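Local coordinates for glucose 1-dehydrogenase (Haloferax mediterranei, PDB 2B5W), which oxidises D-glucose to its lactone and also accepts several other aldoses, using NADP(+), or less readily NAD(+), as electron acceptor with the help of a catalytic zinc ion, at residues A[19-23]-A[126-130]; A[147-151]-A[348-352]; A[165-171]-A[265-269]; A[242-246]-A[262-266]. The protein carries 1 engineered substitution. All coordinates share one frame; numbering follows the deposited sequence.

How the interactions relate
Followed from the N terminus, the chain first closes a long loop at interaction 1, where the segment ahead of strand 27-37 returns to strand 127-131 at the surface of the catalytic domain. That loop is complete before interaction 2 opens. Residues 147-151 meet 348-352 almost two hundred residues later, joining the 3-10 turn leading into helix 149-164 to the catalytic domain's mixed sheet, and the coenzyme domain's parallel sheet is built from the chain in between. Interactions 3 and 4 fall within this span. Interaction 4 closes a short loop, from 242-246 to 262-266, that ends on the same stretch as the larger loop of interaction 3; the two share P265 and N266 at the second subunit.

Interaction 1. Residues A[19-23]-A[126-130]; sequences PRPEP and EFFTS
R20 lies along one face of the F127 ring, and its side chain can be followed across that ring almost atom by atom. Its CB leaves the backbone across the line to strand 127-131, and the later atoms bring the side chain to the ring. CG is the first to touch, 3.6 Å from F127 CD2. CD follows over the face, 3.9 Å from the ring centroid, a CH-pi contact in its own right. A bend at chi3 (-123°), about CG-CD, brings NE over the ring rim, 3.3 Å from F127 CE2; beyond it the guanidinium lies nearly flat, the planes 24° apart. CZ sits off-centre, 4.0 Å from the centroid of F127, with NH1 near CE2 and CZ at the rim and NH2 nearest CZ. Further along, the extended 20-23 segment rests on the strand through its prolines. P21 CB lies 3.9 Å from T129 CG2, and the same methyl meets the backbone N of P23 at 3.7 Å. T129 CG2 thus serves both prolines. M1 touches R20 and P21 from another loop, while F128 turns inward to strand 27-37 in the GroES-like catalytic domain. No hydrogen bond joins the two segments; the loop is held against this surface strand by a stacked cation-pi pair and proline-methyl contacts, and because R20 is exposed, its charge is probably still partly hydrated while its flat face rests on the ring.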
loop_
_atom_site.group_PDB
_atom_site.type_symbol
_atom_site.label_atom_id
_atom_site.label_comp_id
_atom_site.label_asym_id
_atom_site.label_seq_id
_atom_site.Cartn_x
_atom_site.Cartn_y
_atom_site.Cartn_z
ATOM N N PRO A 19 -44.319 -5.040 -8.557
ATOM C CA PRO A 19 -45.026 -4.347 -7.478
ATOM C C PRO A 19 -44.111 -3.354 -6.755
ATOM O O PRO A 19 -42.916 -3.622 -6.645
ATOM C CB PRO A 19 -45.416 -5.477 -6.522
ATOM C CG PRO A 19 -45.331 -6.720 -7.321
ATOM C CD PRO A 19 -44.251 -6.498 -8.345
ATOM N N ARG A 20 -44.685 -2.275 -6.259
ATOM C CA ARG A 20 -43.932 -1.408 -5.356
ATOM C C ARG A 20 -43.512 -2.210 -4.145
ATOM O O ARG A 20 -44.314 -2.947 -3.574
ATOM C CB ARG A 20 -44.818 -0.299 -4.842
ATOM C CG ARG A 20 -44.481 1.063 -5.271
ATOM C CD ARG A 20 -45.345 2.062 -4.541
ATOM N NE ARG A 20 -46.077 2.885 -5.479
ATOM C CZ ARG A 20 -46.781 3.940 -5.120
ATOM N NH1 ARG A 20 -47.396 4.648 -6.056
ATOM N NH2 ARG A 20 -46.896 4.265 -3.841
ATOM N N PRO A 21 -42.268 -2.076 -3.716
ATOM C CA PRO A 21 -41.848 -2.736 -2.490
ATOM C C PRO A 21 -42.481 -2.083 -1.257
ATOM O O PRO A 21 -42.888 -0.917 -1.297
ATOM C CB PRO A 21 -40.340 -2.535 -2.513
ATOM C CG PRO A 21 -40.200 -1.267 -3.151
ATOM C CD PRO A 21 -41.160 -1.304 -4.307
ATOM N N GLU A 22 -42.645 -2.894 -0.211
ATOM C CA GLU A 22 -43.113 -2.428 1.087
ATOM C C GLU A 22 -41.941 -2.536 2.070
ATOM O O GLU A 22 -41.226 -3.537 2.115
ATOM C CB GLU A 22 -44.318 -3.269 1.591
ATOM C CG GLU A 22 -45.467 -3.357 0.591
ATOM C CD GLU A 22 -46.688 -4.087 1.140
ATOM O OE1 GLU A 22 -46.522 -4.938 2.038
ATOM O OE2 GLU A 22 -47.807 -3.805 0.673
ATOM N N PRO A 23 -41.726 -1.500 2.873
ATOM C CA PRO A 23 -40.614 -1.473 3.820
ATOM C C PRO A 23 -40.810 -2.442 4.977
ATOM O O PRO A 23 -41.907 -2.513 5.533
ATOM C CB PRO A 23 -40.618 -0.040 4.344
ATOM C CG PRO A 23 -41.963 0.459 4.100
ATOM C CD PRO A 23 -42.532 -0.280 2.915
ATOM N N GLU A 126 -39.325 3.187 -9.779
ATOM C CA GLU A 126 -39.962 4.385 -9.276
ATOM C C GLU A 126 -39.864 4.528 -7.766
ATOM O O GLU A 126 -39.848 5.642 -7.265
ATOM C CB GLU A 126 -41.419 4.455 -9.765
ATOM C CG GLU A 126 -41.474 4.598 -11.275
ATOM C CD GLU A 126 -42.875 4.724 -11.830
ATOM O OE1 GLU A 126 -43.591 3.705 -11.890
ATOM O OE2 GLU A 126 -43.239 5.844 -12.246
ATOM N N PHE A 127 -39.815 3.401 -7.062
ATOM C CA PHE A 127 -39.676 3.346 -5.603
ATOM C C PHE A 127 -38.685 2.262 -5.223
ATOM O O PHE A 127 -38.491 1.282 -5.940
ATOM C CB PHE A 127 -41.004 3.058 -4.894
ATOM C CG PHE A 127 -42.049 4.093 -5.126
ATOM C CD1 PHE A 127 -42.239 5.145 -4.232
ATOM C CD2 PHE A 127 -42.815 4.050 -6.285
ATOM C CE1 PHE A 127 -43.196 6.112 -4.485
ATOM C CE2 PHE A 127 -43.755 5.022 -6.542
ATOM C CZ PHE A 127 -43.956 6.047 -5.645
ATOM N N PHE A 128 -38.039 2.450 -4.072
ATOM C CA PHE A 128 -37.236 1.408 -3.466
ATOM C C PHE A 128 -37.282 1.530 -1.938
ATOM O O PHE A 128 -37.663 2.583 -1.406
ATOM C CB PHE A 128 -35.783 1.411 -4.003
ATOM C CG PHE A 128 -34.972 2.632 -3.658
ATOM C CD1 PHE A 128 -34.952 3.737 -4.508
ATOM C CD2 PHE A 128 -34.241 2.681 -2.483
ATOM C CE1 PHE A 128 -34.184 4.866 -4.194
ATOM C CE2 PHE A 128 -33.476 3.813 -2.146
ATOM C CZ PHE A 128 -33.455 4.894 -2.985
ATOM N N THR A 129 -36.912 0.451 -1.264
ATOM C CA THR A 129 -36.711 0.478 0.154
ATOM C C THR A 129 -35.261 0.351 0.509
ATOM O O THR A 129 -34.454 -0.143 -0.265
ATOM C CB THR A 129 -37.490 -0.653 0.830
ATOM O OG1 THR A 129 -37.091 -1.925 0.277
ATOM C CG2 THR A 129 -38.993 -0.493 0.538
ATOM N N SER A 130 -34.919 0.748 1.733
ATOM C CA SER A 130 -33.611 0.422 2.306
ATOM C C SER A 130 -33.624 0.628 3.800
ATOM O O SER A 130 -34.373 1.472 4.289
ATOM C CB SER A 130 -32.469 1.312 1.733
ATOM O OG SER A 130 -32.029 0.832 0.452
#

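Interaction 2. Residues A[147-151]-A[348-352]; sequences FLIEP and IKTAI
K349, F147 and A351 carry this buried contact, with the methyl of A351 set squarely over the F147 ring. A351 CB stands 3.6 Å from the ring centroid and only 4° off the ring normal, a CH-pi contact at the centre of the face with all six ring carbons nearly equidistant. F147 reaches it with CG placed between its own backbone N and carbonyl carbon (chi1 62°). The aliphatic part of K349 comes to the same ring at its edge, CG lying 4.2 Å from F147 CE1. The same CG also meets L148 CD2 at 4.1 Å. A bend at chi2 (70°) is followed by an extended run to the ammonium, which ends 4.3 Å from P151 CG. NZ makes a salt bridge to E64, a ligand of the catalytic zinc, and a hydrogen bond to the carbonyl of V37, placing K349 in the metal's second shell. E150 is known from experiment to bind zinc and substrate, although the zinc here is held by H63, E64 and the engineered C38; E150 OE1 is 6.7 Å from K349 NZ. The contact therefore joins the 3-10 turn that leads into helix 149-164, and P151 on that helix, to strand 349-353. Its chemistry is divided along one side chain: hydrocarbon neighbours hold the lysine stem, while E64 and V37 hold the buried ammonium and tie the lysine to the zinc site.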
loop_
_atom_site.group_PDB
_atom_site.type_symbol
_atom_site.label_atom_id
_atom_site.label_comp_id
_atom_site.label_asym_id
_atom_site.label_seq_id
_atom_site.Cartn_x
_atom_site.Cartn_y
_atom_site.Cartn_z
ATOM N N PHE A 147 -27.184 11.875 -7.559
ATOM C CA PHE A 147 -26.594 10.685 -8.133
ATOM C C PHE A 147 -25.072 10.725 -8.219
ATOM O O PHE A 147 -24.489 9.728 -8.577
ATOM C CB PHE A 147 -27.230 10.376 -9.498
ATOM C CG PHE A 147 -27.013 11.451 -10.518
ATOM C CD1 PHE A 147 -25.877 11.455 -11.337
ATOM C CD2 PHE A 147 -27.941 12.474 -10.687
ATOM C CE1 PHE A 147 -25.695 12.480 -12.247
ATOM C CE2 PHE A 147 -27.742 13.465 -11.569
ATOM C CZ PHE A 147 -26.647 13.482 -12.365
ATOM N N LEU A 148 -24.451 11.878 -7.961
ATOM C CA LEU A 148 -23.007 11.994 -7.980
ATOM C C LEU A 148 -22.413 11.689 -6.611
ATOM O O LEU A 148 -21.204 11.480 -6.506
ATOM C CB LEU A 148 -22.558 13.388 -8.385
ATOM C CG LEU A 148 -22.860 13.802 -9.826
ATOM C CD1 LEU A 148 -22.333 15.199 -10.055
ATOM C CD2 LEU A 148 -22.283 12.837 -10.790
ATOM N N ILE A 149 -23.244 11.633 -5.577
ATOM C CA ILE A 149 -22.722 11.368 -4.201
ATOM C C ILE A 149 -22.097 9.964 -4.133
ATOM O O ILE A 149 -21.004 9.804 -3.583
ATOM C CB ILE A 149 -23.825 11.562 -3.172
ATOM C CG1 ILE A 149 -24.303 13.000 -3.128
ATOM C CG2 ILE A 149 -23.403 11.043 -1.815
ATOM C CD1 ILE A 149 -23.198 14.003 -2.851
ATOM N N GLU A 150 -22.724 8.931 -4.702
ATOM C CA GLU A 150 -22.082 7.634 -4.671
ATOM C C GLU A 150 -20.738 7.587 -5.390
ATOM O O GLU A 150 -19.752 7.123 -4.821
ATOM C CB GLU A 150 -23.049 6.505 -5.144
ATOM C CG GLU A 150 -22.552 5.091 -4.829
ATOM C CD GLU A 150 -21.622 4.508 -5.853
ATOM O OE1 GLU A 150 -21.451 5.135 -6.931
ATOM O OE2 GLU A 150 -21.018 3.422 -5.614
ATOM N N PRO A 151 -20.603 8.051 -6.639
ATOM C CA PRO A 151 -19.282 8.075 -7.260
ATOM C C PRO A 151 -18.250 8.891 -6.485
ATOM O O PRO A 151 -17.107 8.465 -6.374
ATOM C CB PRO A 151 -19.545 8.704 -8.639
ATOM C CG PRO A 151 -20.945 8.686 -8.832
ATOM C CD PRO A 151 -21.688 8.367 -7.583
ATOM N N ILE A 348 -20.360 11.682 -21.083
ATOM C CA ILE A 348 -19.453 11.572 -19.945
ATOM C C ILE A 348 -20.223 10.969 -18.772
ATOM O O ILE A 348 -20.017 9.815 -18.445
ATOM C CB ILE A 348 -18.819 12.904 -19.603
ATOM C CG1 ILE A 348 -18.015 13.407 -20.807
ATOM C CG2 ILE A 348 -17.921 12.749 -18.356
ATOM C CD1 ILE A 348 -17.460 14.779 -20.630
ATOM N N LYS A 349 -21.087 11.745 -18.147
ATOM C CA LYS A 349 -21.957 11.242 -17.100
ATOM C C LYS A 349 -23.423 11.496 -17.421
ATOM O O LYS A 349 -23.780 12.607 -17.765
ATOM C CB LYS A 349 -21.638 11.939 -15.778
ATOM C CG LYS A 349 -22.436 11.451 -14.617
ATOM C CD LYS A 349 -21.976 10.036 -14.289
ATOM C CE LYS A 349 -22.623 9.476 -13.095
ATOM N NZ LYS A 349 -22.093 8.105 -12.930
ATOM N N THR A 350 -24.241 10.468 -17.250
ATOM C CA THR A 350 -25.677 10.548 -17.492
ATOM C C THR A 350 -26.431 10.034 -16.313
ATOM O O THR A 350 -25.870 9.365 -15.460
ATOM C CB THR A 350 -26.091 9.716 -18.689
ATOM O OG1 THR A 350 -25.794 8.337 -18.443
ATOM C CG2 THR A 350 -25.312 10.087 -19.967
ATOM N N ALA A 351 -27.704 10.365 -16.274
ATOM C CA ALA A 351 -28.623 9.847 -15.291
ATOM C C ALA A 351 -30.001 9.739 -15.912
ATOM O O ALA A 351 -30.273 10.361 -16.923
ATOM C CB ALA A 351 -28.697 10.755 -14.069
ATOM N N ILE A 352 -30.860 8.961 -15.260
ATOM C CA ILE A 352 -32.271 8.849 -15.579
ATOM C C ILE A 352 -33.087 9.460 -14.457
ATOM O O ILE A 352 -32.890 9.139 -13.295
ATOM C CB ILE A 352 -32.676 7.385 -15.762
ATOM C CG1 ILE A 352 -31.864 6.780 -16.922
ATOM C CG2 ILE A 352 -34.190 7.281 -16.037
ATOM C CD1 ILE A 352 -31.879 5.265 -16.982
#

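Interaction 3. Residues A[165-171]-A[265-269]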
loop_
_atom_site.group_PDB
_atom_site.type_symbol
_atom_site.label_atom_id
_atom_site.label_comp_id
_atom_site.label_asym_id
_atom_site.label_seq_id
_atom_site.Cartn_x
_atom_site.Cartn_y
_atom_site.Cartn_z
ATOM N N SER A 165 -1.996 4.955 4.099
ATOM C CA SER A 165 -0.723 4.286 3.862
ATOM C C SER A 165 0.486 5.174 4.026
ATOM O O SER A 165 1.594 4.635 4.170
ATOM C CB SER A 165 -0.661 3.616 2.484
ATOM O OG SER A 165 -0.367 4.571 1.461
ATOM N N ARG A 166 0.309 6.495 3.923
ATOM C CA ARG A 166 1.400 7.474 4.023
ATOM C C ARG A 166 1.433 8.135 5.413
ATOM O O ARG A 166 2.194 9.057 5.648
ATOM C CB ARG A 166 1.205 8.588 2.953
ATOM C CG ARG A 166 1.046 8.144 1.508
ATOM C CD ARG A 166 2.274 7.424 0.919
ATOM N NE ARG A 166 2.380 6.063 1.455
ATOM C CZ ARG A 166 3.506 5.366 1.458
ATOM N NH1 ARG A 166 3.546 4.163 2.042
ATOM N NH2 ARG A 166 4.613 5.868 0.918
ATOM N N SER A 167 0.603 7.675 6.341
ATOM C CA SER A 167 0.400 8.383 7.618
ATOM C C SER A 167 1.484 8.165 8.660
ATOM O O SER A 167 1.457 8.845 9.701
ATOM C CB SER A 167 -0.978 8.059 8.213
ATOM O OG SER A 167 -1.133 6.692 8.583
ATOM N N ALA A 168 2.404 7.250 8.412
ATOM C CA ALA A 168 3.513 6.992 9.331
ATOM C C ALA A 168 4.665 7.989 9.165
ATOM O O ALA A 168 5.604 7.989 9.964
ATOM C CB ALA A 168 3.998 5.549 9.212
ATOM N N PHE A 169 4.607 8.829 8.143
ATOM C CA PHE A 169 5.630 9.866 7.937
ATOM C C PHE A 169 4.952 11.194 7.557
ATOM O O PHE A 169 3.745 11.280 7.411
ATOM C CB PHE A 169 6.702 9.394 6.955
ATOM C CG PHE A 169 6.246 9.314 5.530
ATOM C CD1 PHE A 169 5.452 8.249 5.108
ATOM C CD2 PHE A 169 6.635 10.286 4.595
ATOM C CE1 PHE A 169 5.020 8.162 3.770
ATOM C CE2 PHE A 169 6.235 10.191 3.283
ATOM C CZ PHE A 169 5.415 9.156 2.860
ATOM N N ASP A 170 5.754 12.246 7.437
ATOM C CA ASP A 170 5.260 13.561 7.042
ATOM C C ASP A 170 5.242 13.615 5.512
ATOM O O ASP A 170 6.269 13.857 4.868
ATOM C CB ASP A 170 6.125 14.679 7.645
ATOM C CG ASP A 170 5.572 16.078 7.365
ATOM O OD1 ASP A 170 4.414 16.176 6.882
ATOM O OD2 ASP A 170 6.216 17.123 7.600
ATOM N N TRP A 171 4.077 13.330 4.937
ATOM C CA TRP A 171 3.918 13.303 3.500
ATOM C C TRP A 171 3.168 14.590 3.133
ATOM O O TRP A 171 2.084 14.878 3.655
ATOM C CB TRP A 171 3.091 12.089 3.091
ATOM C CG TRP A 171 2.956 11.822 1.610
ATOM C CD1 TRP A 171 3.964 11.665 0.680
ATOM C CD2 TRP A 171 1.733 11.638 0.896
ATOM N NE1 TRP A 171 3.434 11.417 -0.559
ATOM C CE2 TRP A 171 2.062 11.372 -0.453
ATOM C CE3 TRP A 171 0.379 11.675 1.262
ATOM C CZ2 TRP A 171 1.106 11.169 -1.422
ATOM C CZ3 TRP A 171 -0.545 11.460 0.314
ATOM C CH2 TRP A 171 -0.183 11.195 -1.015
ATOM N N PRO A 265 9.264 9.330 -5.187
ATOM C CA PRO A 265 9.622 8.621 -3.958
ATOM C C PRO A 265 8.602 8.907 -2.856
ATOM O O PRO A 265 8.123 10.054 -2.720
ATOM C CB PRO A 265 10.984 9.201 -3.606
ATOM C CG PRO A 265 11.558 9.496 -4.959
ATOM C CD PRO A 265 10.402 10.114 -5.703
ATOM N N ASN A 266 8.240 7.856 -2.120
ATOM C CA ASN A 266 7.328 7.948 -0.987
ATOM C C ASN A 266 5.870 8.128 -1.416
ATOM O O ASN A 266 5.020 8.297 -0.571
ATOM C CB ASN A 266 7.742 9.034 0.014
ATOM C CG ASN A 266 9.204 8.973 0.351
ATOM O OD1 ASN A 266 9.784 7.883 0.398
ATOM N ND2 ASN A 266 9.819 10.127 0.556
ATOM N N GLY A 267 5.604 8.050 -2.704
ATOM C CA GLY A 267 4.238 8.225 -3.214
ATOM C C GLY A 267 3.374 6.974 -3.049
ATOM O O GLY A 267 3.838 5.879 -2.695
ATOM N N VAL A 268 2.097 7.125 -3.344
ATOM C CA VAL A 268 1.162 6.034 -3.350
ATOM C C VAL A 268 0.267 6.073 -4.588
ATOM O O VAL A 268 -0.147 7.142 -5.028
ATOM C CB VAL A 268 0.330 5.988 -2.062
ATOM C CG1 VAL A 268 -0.408 7.302 -1.785
ATOM C CG2 VAL A 268 -0.656 4.816 -2.062
ATOM N N GLY A 269 -0.024 4.896 -5.139
ATOM C CA GLY A 269 -1.049 4.734 -6.130
ATOM C C GLY A 269 -2.258 4.038 -5.565
ATOM O O GLY A 269 -2.152 3.001 -4.909
#
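R166 curls toward strand 267-271 and presents the edge of its guanidinium to the carbonyl of N266. The NH2-to-O bond is 2.9 Å long and nearly straight, 163° at the hydrogen; the oxygen lies in the guanidinium plane but the donor well above the carbonyl plane. Bends at chi2 and chi3 fold the arginine back so that NE bonds S165 OG at 3.1 Å, an oxygen also hydrogen-bonded to the A162 carbonyl. NH2 also bonds the carbonyl of N295, so three polar groups help to fix the guanidinium's rotation. F169 CE1 lies over one of its faces, offset toward the rim. This loop links helix 149-164 to strand 175-179 in the Rossmann-type coenzyme domain, and the contact fastens it to the parallel sheet. F169 turns its ring edge to the N266 carbonyl oxygen, CZ lying 3.6 Å from O and also meeting CB, with ring and amide planes 69° apart. N266 ND2 bonds M106 O of the second subunit. The indole of W171 takes R166 CG over one face, toward the rim, while crossing V268 at about a right angle, CH2 4.0 Å from CG1. The other methyl, V268 CG2, meets S165 OG at 3.5 Å.

Interaction 4. Residues A[242-246]-A[262-266]; sequences QMDFI and ALAPN
M243 exchanges two backbone hydrogen bonds with the residues flanking L263, forming a parallel bridge. Its N donates to A262 O at 3.0 Å, and its O accepts from A264 N at 2.8 Å. The two differ in approach: the first lies in the carbonyl plane, with a C=O...donor angle of 156°, whereas the A264 donor stands 62° out of the plane of the M243 carbonyl. Weaker CA-H...O contacts reinforce the same oxygens, the nearer being L263 CA to M243 O at 3.2 Å. The topology is that of a beta-alpha-beta unit of the Rossmann-type domain. Strand 243-248 passes into helix 253-262, and the chain then turns corners at P265 and N266 before strand 267-271 takes its place beside strand 243-248 in the parallel sheet. The bridge at M243, just before the chain turns at D244, joins that residue to the short segment by which the chain leaves the helix. Apolar contacts gather around I246, whose chi1 of -65° directs CG1 at L263 CD2, 3.7 Å away. The terminal CD1 continues to the methyl of A262, at 3.8 Å. Mixed polar and apolar contacts meet at A264. Its CB meets D244 OD1 at 3.3 Å, while OD2 of the same carboxylate is hydrogen-bonded to the backbone N of S174. Q242 lays its CB against A264 CA, and its extended chain crosses P265 at about a right angle, bringing the amide NE2 to 3.5 Å from P265 CD. Beyond, P265 packs on P108 of the second subunit.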
loop_
_atom_site.group_PDB
_atom_site.type_symbol
_atom_site.label_atom_id
_atom_site.label_comp_id
_atom_site.label_asym_id
_atom_site.label_seq_id
_atom_site.Cartn_x
_atom_site.Cartn_y
_atom_site.Cartn_z
ATOM N N GLN A 242 7.608 13.385 -11.787
ATOM C CA GLN A 242 7.161 12.264 -10.962
ATOM C C GLN A 242 5.937 12.693 -10.180
ATOM O O GLN A 242 5.830 13.842 -9.757
ATOM C CB GLN A 242 8.245 11.870 -9.967
ATOM C CG GLN A 242 9.625 11.684 -10.556
ATOM C CD GLN A 242 10.625 11.420 -9.460
ATOM O OE1 GLN A 242 11.162 12.337 -8.838
ATOM N NE2 GLN A 242 10.801 10.177 -9.168
ATOM N N MET A 243 5.063 11.732 -9.918
ATOM C CA MET A 243 3.732 12.031 -9.389
ATOM C C MET A 243 3.660 11.525 -7.950
ATOM O O MET A 243 3.852 10.322 -7.681
ATOM C CB MET A 243 2.675 11.368 -10.255
ATOM C CG MET A 243 2.707 11.760 -11.741
ATOM S SD MET A 243 2.393 13.482 -11.890
ATOM C CE MET A 243 2.742 13.730 -13.689
ATOM N N ASP A 244 3.410 12.414 -7.001
ATOM C CA ASP A 244 3.278 12.011 -5.604
ATOM C C ASP A 244 2.098 11.099 -5.356
ATOM O O ASP A 244 2.176 10.201 -4.487
ATOM C CB ASP A 244 3.165 13.208 -4.713
ATOM C CG ASP A 244 4.377 14.073 -4.759
ATOM O OD1 ASP A 244 5.487 13.547 -4.499
ATOM O OD2 ASP A 244 4.316 15.289 -5.040
ATOM N N PHE A 245 1.014 11.314 -6.087
ATOM C CA PHE A 245 -0.203 10.539 -5.912
ATOM C C PHE A 245 -0.702 10.139 -7.285
ATOM O O PHE A 245 -0.782 10.989 -8.182
ATOM C CB PHE A 245 -1.300 11.323 -5.190
ATOM C CG PHE A 245 -2.536 10.525 -4.998
ATOM C CD1 PHE A 245 -2.481 9.301 -4.334
ATOM C CD2 PHE A 245 -3.756 10.913 -5.520
ATOM C CE1 PHE A 245 -3.591 8.548 -4.189
ATOM C CE2 PHE A 245 -4.860 10.146 -5.356
ATOM C CZ PHE A 245 -4.759 8.942 -4.702
ATOM N N ILE A 246 -0.969 8.859 -7.477
ATOM C CA ILE A 246 -1.627 8.371 -8.682
ATOM C C ILE A 246 -2.932 7.682 -8.324
ATOM O O ILE A 246 -2.991 6.903 -7.378
ATOM C CB ILE A 246 -0.676 7.427 -9.450
ATOM C CG1 ILE A 246 0.525 8.231 -9.939
ATOM C CG2 ILE A 246 -1.426 6.745 -10.592
ATOM C CD1 ILE A 246 1.597 7.401 -10.668
ATOM N N ALA A 262 6.052 5.717 -12.317
ATOM C CA ALA A 262 5.682 7.132 -12.452
ATOM C C ALA A 262 5.590 7.841 -11.083
ATOM O O ALA A 262 5.651 9.042 -11.017
ATOM C CB ALA A 262 4.387 7.275 -13.178
ATOM N N LEU A 263 5.504 7.080 -9.987
ATOM C CA LEU A 263 5.418 7.677 -8.665
ATOM C C LEU A 263 6.702 8.355 -8.267
ATOM O O LEU A 263 7.804 7.835 -8.526
ATOM C CB LEU A 263 5.082 6.605 -7.601
ATOM C CG LEU A 263 3.667 6.055 -7.524
ATOM C CD1 LEU A 263 3.617 4.918 -6.535
ATOM C CD2 LEU A 263 2.685 7.163 -7.128
ATOM N N ALA A 264 6.551 9.471 -7.564
ATOM C CA ALA A 264 7.647 10.125 -6.851
ATOM C C ALA A 264 8.027 9.226 -5.667
ATOM O O ALA A 264 7.195 8.425 -5.210
ATOM C CB ALA A 264 7.253 11.504 -6.342
ATOM N N PRO A 265 9.264 9.330 -5.187
ATOM C CA PRO A 265 9.622 8.621 -3.958
ATOM C C PRO A 265 8.602 8.907 -2.856
ATOM O O PRO A 265 8.123 10.054 -2.720
ATOM C CB PRO A 265 10.984 9.201 -3.606
ATOM C CG PRO A 265 11.558 9.496 -4.959
ATOM C CD PRO A 265 10.402 10.114 -5.703
ATOM N N ASN A 266 8.240 7.856 -2.120
ATOM C CA ASN A 266 7.328 7.948 -0.987
ATOM C C ASN A 266 5.870 8.128 -1.416
ATOM O O ASN A 266 5.020 8.297 -0.571
ATOM C CB ASN A 266 7.742 9.034 0.014
ATOM C CG ASN A 266 9.204 8.973 0.351
ATOM O OD1 ASN A 266 9.784 7.883 0.398
ATOM N ND2 ASN A 266 9.819 10.127 0.556
#